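Local coordinates for conserved exported protein (Bacteroides fragilis, PDB 3CLW) that is of unknown function but probably hydrolyses O-glycosidic bonds in carbohydrates or related glycosides, at residues 292-296 with 344-350; 17-21 with 306-310; 285-289 with 420-424. The contacts are given in a common frame with arbitrary orientation. Numbering follows the deposited sequence.

Contact 1 (292-296 with 344-350)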
loop_
_atom_site.group_PDB
_atom_site.type_symbol
_atom_site.label_atom_id
_atom_site.label_comp_id
_atom_site.label_asym_id
_atom_site.label_seq_id
_atom_site.Cartn_x
_atom_site.Cartn_y
_atom_site.Cartn_z
ATOM N N ARG A 292 11.366 5.808 -10.713
ATOM C CA ARG A 292 11.707 5.211 -9.425
ATOM C C ARG A 292 13.180 5.395 -9.047
ATOM O O ARG A 292 13.519 5.567 -7.861
ATOM C CB ARG A 292 11.290 3.732 -9.398
ATOM C CG ARG A 292 9.814 3.527 -9.046
ATOM C CD ARG A 292 9.205 2.277 -9.668
ATOM N NE ARG A 292 7.757 2.332 -9.488
ATOM C CZ ARG A 292 6.903 2.878 -10.350
ATOM N NH1 ARG A 292 7.335 3.364 -11.508
ATOM N NH2 ARG A 292 5.603 2.923 -10.064
ATOM N N ASN A 293 14.060 5.320 -10.042
ATOM C CA ASN A 293 15.475 5.697 -9.843
ATOM C C ASN A 293 15.606 7.153 -9.434
ATOM O O ASN A 293 16.381 7.485 -8.560
ATOM C CB ASN A 293 16.299 5.444 -11.106
ATOM C CG ASN A 293 16.827 4.016 -11.181
ATOM O OD1 ASN A 293 17.121 3.399 -10.153
ATOM N ND2 ASN A 293 16.974 3.498 -12.404
ATOM N N ARG A 294 14.808 8.013 -10.044
ATOM C CA ARG A 294 14.840 9.423 -9.696
ATOM C C ARG A 294 14.468 9.676 -8.230
ATOM O O ARG A 294 15.095 10.514 -7.557
ATOM C CB ARG A 294 13.938 10.227 -10.621
ATOM C CG ARG A 294 14.371 11.686 -10.664
ATOM C CD ARG A 294 13.461 12.496 -11.511
ATOM N NE ARG A 294 13.682 13.917 -11.289
ATOM C CZ ARG A 294 12.964 14.883 -11.837
ATOM N NH1 ARG A 294 11.976 14.592 -12.663
ATOM N NH2 ARG A 294 13.257 16.152 -11.564
ATOM N N ILE A 295 13.475 8.925 -7.735
ATOM C CA ILE A 295 13.022 9.049 -6.357
ATOM C C ILE A 295 14.190 8.827 -5.416
ATOM O O ILE A 295 14.472 9.667 -4.560
ATOM C CB ILE A 295 11.868 8.047 -6.003
ATOM C CG1 ILE A 295 10.601 8.347 -6.840
ATOM C CG2 ILE A 295 11.592 8.072 -4.506
ATOM C CD1 ILE A 295 9.444 7.377 -6.575
ATOM N N HIS A 296 14.854 7.686 -5.577
ATOM C CA HIS A 296 15.982 7.343 -4.738
ATOM C C HIS A 296 17.167 8.331 -4.861
ATOM O O HIS A 296 17.779 8.693 -3.860
ATOM C CB HIS A 296 16.449 5.928 -5.032
ATOM C CG HIS A 296 17.539 5.469 -4.129
ATOM N ND1 HIS A 296 17.432 5.525 -2.757
ATOM C CD2 HIS A 296 18.777 4.984 -4.395
ATOM C CE1 HIS A 296 18.549 5.070 -2.213
ATOM N NE2 HIS A 296 19.385 4.747 -3.186
ATOM N N ASN A 344 10.579 -3.194 -8.509
ATOM C CA ASN A 344 11.197 -1.919 -8.840
ATOM C C ASN A 344 11.044 -0.880 -7.725
ATOM O O ASN A 344 11.976 -0.104 -7.458
ATOM C CB ASN A 344 10.675 -1.419 -10.192
ATOM C CG ASN A 344 11.248 -2.218 -11.344
ATOM O OD1 ASN A 344 12.372 -1.967 -11.772
ATOM N ND2 ASN A 344 10.495 -3.202 -11.835
ATOM N N ASP A 345 9.894 -0.882 -7.050
ATOM C CA ASP A 345 9.757 -0.058 -5.855
ATOM C C ASP A 345 10.785 -0.388 -4.784
ATOM O O ASP A 345 11.408 0.516 -4.205
ATOM C CB ASP A 345 8.342 -0.114 -5.291
ATOM C CG ASP A 345 7.394 0.802 -6.046
ATOM O OD1 ASP A 345 7.876 1.679 -6.794
ATOM O OD2 ASP A 345 6.173 0.652 -5.911
ATOM N N LEU A 346 10.949 -1.679 -4.511
ATOM C CA LEU A 346 11.894 -2.160 -3.500
ATOM C C LEU A 346 13.362 -1.971 -3.894
ATOM O O LEU A 346 14.184 -1.667 -3.066
ATOM C CB LEU A 346 11.641 -3.644 -3.207
ATOM C CG LEU A 346 10.335 -4.033 -2.517
ATOM C CD1 LEU A 346 10.192 -5.551 -2.453
ATOM C CD2 LEU A 346 10.219 -3.388 -1.123
ATOM N N THR A 347 13.675 -2.171 -5.170
ATOM C CA THR A 347 15.067 -2.192 -5.604
ATOM C C THR A 347 15.541 -0.896 -6.257
ATOM O O THR A 347 16.710 -0.616 -6.224
ATOM C CB THR A 347 15.353 -3.369 -6.568
ATOM O OG1 THR A 347 14.541 -3.212 -7.734
ATOM C CG2 THR A 347 15.049 -4.706 -5.916
ATOM N N LEU A 348 14.646 -0.137 -6.876
ATOM C CA LEU A 348 15.021 1.110 -7.511
ATOM C C LEU A 348 14.684 2.316 -6.631
ATOM O O LEU A 348 15.531 3.165 -6.412
ATOM C CB LEU A 348 14.400 1.249 -8.904
ATOM C CG LEU A 348 14.747 0.174 -9.930
ATOM C CD1 LEU A 348 14.376 0.642 -11.320
ATOM C CD2 LEU A 348 16.206 -0.220 -9.866
ATOM N N ALA A 349 13.458 2.359 -6.103
ATOM C CA ALA A 349 13.026 3.447 -5.237
ATOM C C ALA A 349 13.403 3.173 -3.783
ATOM O O ALA A 349 13.203 4.037 -2.929
ATOM C CB ALA A 349 11.539 3.716 -5.394
ATOM N N ASN A 350 13.976 1.992 -3.530
ATOM C CA ASN A 350 14.351 1.533 -2.190
ATOM C C ASN A 350 13.224 1.670 -1.167
ATOM O O ASN A 350 13.453 2.098 -0.023
ATOM C CB ASN A 350 15.625 2.248 -1.701
ATOM C CG ASN A 350 16.906 1.663 -2.300
ATOM O OD1 ASN A 350 17.823 1.285 -1.584
ATOM N ND2 ASN A 350 16.964 1.592 -3.608
#
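Arg-292 and Asp-345 form a salt bridge between two neighbouring outer helices of the TIM barrel, 285-300 and 328-347, with NE of Arg-292 donating to OD1 of Asp-345 at 2.8 Å. The carboxylate oxygen lies at the guanidinium edge, close to its plane. The rest of the group is also held: NH2 pairs with Asp-278, and NH1 bonds to the carbonyls of Ser-281 and Leu-288. Beyond this charge pair the backbones come very close, the CA atoms of Arg-292 and Ala-349 being 4.7 Å apart, so Ala-349 CA can make a CH...O contact to Arg-292 O at 3.4 Å. The CB of Ala-349 also meets Ile-295 CD1 at 4.4 Å. Leu-348 packs by its CB against the CB of Arg-292, 4.0 Å away. At Asn-350, where phi turns positive, the chain leaves helical geometry on its way to strand 353-356; here the His-296 ring lies with one face over the amide, CE1 3.8 Å from Asn-350 CG.

Contact 2 (17-21 with 306-310)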
loop_
_atom_site.group_PDB
_atom_site.type_symbol
_atom_site.label_atom_id
_atom_site.label_comp_id
_atom_site.label_asym_id
_atom_site.label_seq_id
_atom_site.Cartn_x
_atom_site.Cartn_y
_atom_site.Cartn_z
ATOM N N GLN A 17 17.790 -0.638 2.333
ATOM C CA GLN A 17 16.734 -0.149 3.244
ATOM C C GLN A 17 16.236 -1.239 4.209
ATOM O O GLN A 17 16.369 -2.427 3.941
ATOM C CB GLN A 17 15.544 0.463 2.462
ATOM C CG GLN A 17 14.517 -0.566 1.872
ATOM C CD GLN A 17 14.923 -1.125 0.524
ATOM O OE1 GLN A 17 16.100 -1.100 0.155
ATOM N NE2 GLN A 17 13.940 -1.608 -0.246
ATOM N N GLU A 18 15.687 -0.788 5.332
ATOM C CA GLU A 18 14.938 -1.616 6.255
ATOM C C GLU A 18 13.491 -1.756 5.738
ATOM O O GLU A 18 12.913 -0.778 5.257
ATOM C CB GLU A 18 14.941 -0.941 7.621
ATOM C CG GLU A 18 14.216 -1.680 8.737
ATOM C CD GLU A 18 14.177 -0.856 10.031
ATOM O OE1 GLU A 18 13.825 0.359 9.979
ATOM O OE2 GLU A 18 14.508 -1.410 11.103
ATOM N N ILE A 19 12.928 -2.963 5.830
ATOM C CA ILE A 19 11.514 -3.192 5.463
ATOM C C ILE A 19 10.589 -2.846 6.629
ATOM O O ILE A 19 10.792 -3.311 7.753
ATOM C CB ILE A 19 11.227 -4.649 5.020
ATOM C CG1 ILE A 19 12.185 -5.124 3.912
ATOM C CG2 ILE A 19 9.761 -4.815 4.583
ATOM C CD1 ILE A 19 11.970 -4.418 2.562
ATOM N N ASP A 20 9.593 -2.006 6.360
ATOM C CA ASP A 20 8.558 -1.683 7.340
ATOM C C ASP A 20 7.392 -2.684 7.245
ATOM O O ASP A 20 7.069 -3.329 8.218
ATOM C CB ASP A 20 8.043 -0.250 7.134
ATOM C CG ASP A 20 9.109 0.820 7.434
ATOM O OD1 ASP A 20 10.005 0.553 8.252
ATOM O OD2 ASP A 20 9.040 1.917 6.851
ATOM N N ASN A 21 6.754 -2.792 6.078
ATOM C CA ASN A 21 5.541 -3.639 5.939
ATOM C C ASN A 21 5.141 -3.843 4.502
ATOM O O ASN A 21 5.695 -3.224 3.596
ATOM C CB ASN A 21 4.339 -3.016 6.671
ATOM C CG ASN A 21 3.960 -1.616 6.133
ATOM O OD1 ASN A 21 3.336 -1.484 5.071
ATOM N ND2 ASN A 21 4.318 -0.569 6.882
ATOM N N THR A 306 15.774 9.660 4.839
ATOM C CA THR A 306 14.330 9.610 4.689
ATOM C C THR A 306 13.937 8.368 3.931
ATOM O O THR A 306 14.525 8.046 2.920
ATOM C CB THR A 306 13.814 10.889 4.013
ATOM O OG1 THR A 306 14.191 11.993 4.840
ATOM C CG2 THR A 306 12.279 10.883 3.826
ATOM N N LYS A 307 12.956 7.653 4.467
ATOM C CA LYS A 307 12.376 6.491 3.784
ATOM C C LYS A 307 11.417 6.864 2.630
ATOM O O LYS A 307 10.913 7.988 2.530
ATOM C CB LYS A 307 11.669 5.592 4.798
ATOM C CG LYS A 307 12.596 4.807 5.721
ATOM C CD LYS A 307 11.803 4.109 6.770
ATOM C CE LYS A 307 12.682 3.163 7.553
ATOM N NZ LYS A 307 11.902 2.393 8.569
ATOM N N PHE A 308 11.179 5.884 1.765
ATOM C CA PHE A 308 10.074 5.952 0.828
ATOM C C PHE A 308 9.048 4.814 1.074
ATOM O O PHE A 308 9.438 3.702 1.394
ATOM C CB PHE A 308 10.591 5.913 -0.626
ATOM C CG PHE A 308 9.485 6.009 -1.638
ATOM C CD1 PHE A 308 8.818 7.207 -1.826
ATOM C CD2 PHE A 308 9.086 4.889 -2.343
ATOM C CE1 PHE A 308 7.780 7.299 -2.738
ATOM C CE2 PHE A 308 8.050 4.952 -3.240
ATOM C CZ PHE A 308 7.388 6.155 -3.448
ATOM N N TRP A 309 7.756 5.125 0.937
ATOM C CA TRP A 309 6.660 4.136 0.967
ATOM C C TRP A 309 5.821 4.288 -0.298
ATOM O O TRP A 309 5.354 5.402 -0.645
ATOM C CB TRP A 309 5.738 4.342 2.174
ATOM C CG TRP A 309 6.167 3.714 3.487
ATOM C CD1 TRP A 309 7.439 3.300 3.842
ATOM C CD2 TRP A 309 5.331 3.467 4.637
ATOM N NE1 TRP A 309 7.426 2.798 5.122
ATOM C CE2 TRP A 309 6.151 2.890 5.633
ATOM C CE3 TRP A 309 3.952 3.664 4.914
ATOM C CZ2 TRP A 309 5.661 2.525 6.881
ATOM C CZ3 TRP A 309 3.470 3.305 6.176
ATOM C CH2 TRP A 309 4.322 2.732 7.133
ATOM N N ALA A 310 5.647 3.182 -1.015
ATOM C CA ALA A 310 4.645 3.130 -2.081
ATOM C C ALA A 310 3.327 2.797 -1.347
ATOM O O ALA A 310 3.184 1.732 -0.729
ATOM C CB ALA A 310 5.040 2.098 -3.162
#
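Trp-309 reaches from its strand across to the 17-21 segment, where the edge of its indole meets the carboxylate of Asp-20 and its six-membered ring lies beside the amide of Asn-21. The indole NE1 donates a very short hydrogen bond to Asp-20 OD2, 2.5 Å long with an angle of 156° at the hydrogen. Further round the ring, Trp-309 CH2 is 3.3 Å from Asn-21 ND2, an oblique approach, while the Asn-21 OD1 is bound by Gln-355. The other oxygen of the carboxylate, Asp-20 OD1, accepts from Lys-307 NZ at 2.7 Å. Lys-307 is fully extended from chi2 to chi4, which carries its ammonium far enough to meet Glu-18 as well, NZ to OE1 3.1 Å. Glu-18, Asp-20 and Lys-307 thus make a salt-bridge network, with Asp-20 shared by the lysine and the tryptophan, one oxygen for each.

All of this is side-chain work: the nearest CA atoms, those of Asp-20 and Trp-309, are 8.8 Å apart, because strand 353-356 pairs with both segments and lies between them. Lys-307 and Trp-309, two residues apart on one strand, face the same way, and the indole also packs edge-to-face with Tyr-180 and Phe-271. Phe-308, between them, instead lies against Ile-295 and Leu-299 of helix 285-300. Strand residues turning by turns to the barrel interior and to the surrounding helices, with polar links inside spanning non-adjacent strands, belong to the core of a TIM barrel.

Contact 3 (285-289 with 420-424)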
loop_
_atom_site.group_PDB
_atom_site.type_symbol
_atom_site.label_atom_id
_atom_site.label_comp_id
_atom_site.label_asym_id
_atom_site.label_seq_id
_atom_site.Cartn_x
_atom_site.Cartn_y
_atom_site.Cartn_z
ATOM N N ALA A 285 7.935 0.289 -19.403
ATOM C CA ALA A 285 9.089 -0.036 -18.563
ATOM C C ALA A 285 10.107 1.093 -18.430
ATOM O O ALA A 285 10.778 1.212 -17.386
ATOM C CB ALA A 285 9.778 -1.325 -19.031
ATOM N N THR A 286 10.254 1.900 -19.481
ATOM C CA THR A 286 11.201 3.027 -19.403
ATOM C C THR A 286 10.762 4.010 -18.301
ATOM O O THR A 286 11.561 4.406 -17.442
ATOM C CB THR A 286 11.439 3.735 -20.771
ATOM O OG1 THR A 286 10.211 4.291 -21.260
ATOM C CG2 THR A 286 11.941 2.755 -21.781
ATOM N N LEU A 287 9.483 4.365 -18.308
ATOM C CA LEU A 287 8.932 5.223 -17.272
ATOM C C LEU A 287 9.041 4.554 -15.895
ATOM O O LEU A 287 9.473 5.181 -14.928
ATOM C CB LEU A 287 7.489 5.597 -17.614
ATOM C CG LEU A 287 6.628 6.301 -16.558
ATOM C CD1 LEU A 287 7.217 7.683 -16.186
ATOM C CD2 LEU A 287 5.187 6.422 -17.061
ATOM N N LEU A 288 8.659 3.274 -15.827
ATOM C CA LEU A 288 8.686 2.505 -14.583
ATOM C C LEU A 288 10.031 2.666 -13.882
ATOM O O LEU A 288 10.100 3.057 -12.704
ATOM C CB LEU A 288 8.378 1.020 -14.859
ATOM C CG LEU A 288 8.679 -0.083 -13.820
ATOM C CD1 LEU A 288 7.592 -0.207 -12.749
ATOM C CD2 LEU A 288 8.885 -1.428 -14.505
ATOM N N VAL A 289 11.110 2.377 -14.600
ATOM C CA VAL A 289 12.428 2.357 -13.958
ATOM C C VAL A 289 13.056 3.744 -13.728
ATOM O O VAL A 289 13.660 3.976 -12.675
ATOM C CB VAL A 289 13.425 1.375 -14.652
ATOM C CG1 VAL A 289 12.849 -0.048 -14.655
ATOM C CG2 VAL A 289 13.801 1.835 -16.089
ATOM N N ASP A 420 18.527 -1.947 -15.556
ATOM C CA ASP A 420 17.234 -1.854 -14.899
ATOM C C ASP A 420 16.151 -2.112 -15.921
ATOM O O ASP A 420 15.218 -2.880 -15.660
ATOM C CB ASP A 420 17.038 -0.456 -14.319
ATOM C CG ASP A 420 17.964 -0.159 -13.157
ATOM O OD1 ASP A 420 18.499 -1.102 -12.528
ATOM O OD2 ASP A 420 18.142 1.045 -12.875
ATOM N N LEU A 421 16.313 -1.485 -17.089
ATOM C CA LEU A 421 15.353 -1.559 -18.194
ATOM C C LEU A 421 15.253 -2.945 -18.806
ATOM O O LEU A 421 14.166 -3.359 -19.212
ATOM C CB LEU A 421 15.659 -0.520 -19.286
ATOM C CG LEU A 421 14.818 -0.597 -20.587
ATOM C CD1 LEU A 421 13.311 -0.411 -20.388
ATOM C CD2 LEU A 421 15.325 0.393 -21.657
ATOM N N GLU A 422 16.370 -3.660 -18.884
ATOM C CA GLU A 422 16.352 -4.958 -19.530
ATOM C C GLU A 422 15.759 -5.957 -18.574
ATOM O O GLU A 422 14.950 -6.789 -18.968
ATOM C CB GLU A 422 17.744 -5.371 -20.040
ATOM C CG GLU A 422 18.036 -4.780 -21.435
ATOM C CD GLU A 422 19.517 -4.839 -21.880
ATOM O OE1 GLU A 422 20.377 -5.361 -21.102
ATOM O OE2 GLU A 422 19.792 -4.340 -23.023
ATOM N N ALA A 423 16.133 -5.843 -17.305
ATOM C CA ALA A 423 15.573 -6.689 -16.254
ATOM C C ALA A 423 14.043 -6.641 -16.225
ATOM O O ALA A 423 13.400 -7.673 -16.050
ATOM C CB ALA A 423 16.139 -6.301 -14.917
ATOM N N ALA A 424 13.470 -5.455 -16.439
ATOM C CA ALA A 424 12.015 -5.253 -16.399
ATOM C C ALA A 424 11.202 -6.133 -17.372
ATOM O O ALA A 424 10.004 -6.369 -17.154
ATOM C CB ALA A 424 11.679 -3.790 -16.606
#
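The two short helical segments cross obliquely, with Ala-285 beside Ala-424, Thr-286 beside Leu-421 and Val-289 beside Asp-420, their CA atoms 6.4, 6.3 and 6.5 Å apart. This packing joins the TIM barrel to the beta domain at its side: 285-289 is the first turn of barrel helix 285-300, and helix 420-423 sits in the connection from strand 408-414 to strand 427-433. At one of these points of approach two alanines meet. CB of Ala-285 touches CB of Ala-424 at 3.9 Å, and Leu-288 CD2 comes within 4.2 Å of that same Ala-424 CB.

Leu-421 covers the more exposed side. Its CD1 rests 3.9 Å from Ala-285 CB and 3.7 Å from Thr-286 CG2, so the threonine takes part through its methyl group. No hydrogen bond links the two segments directly. Polar ties lie at the margins: Asp-420 accepts from Asn-293, one turn further along the barrel helix, and the Ala-424 carbonyl accepts from Arg-340 of helix 328-347. Val-289 points toward the short helix and touches Asp-420, Leu-421 and Ala-424, its CG1 3.8 Å from Asp-420 O and 4.4 Å from Ala-424 CB.

Overall arrangement
The three contacts follow one sector of the protein from the barrel interior to the beta domain. Contact 2 lies inside the barrel, contact 1 in the helical layer around it, with centres 11 Å apart, and contact 3 another 11 Å from contact 1; contacts 2 and 3 do not touch. Along the chain 17-21 comes first, then helix 285-300, shared by contacts 1 and 3, strand 307-310 and helix 328-347, with 420-424 last. Gln-17 NE2 bonds to Leu-346 O between contacts 2 and 1, and Asn-293 ND2 to Asp-420 OD2 between contacts 1 and 3. Strand 6-25 pairs with 353-356 of the barrel and with 408-414 and 450-455 of the beta domain, so one long strand runs through both.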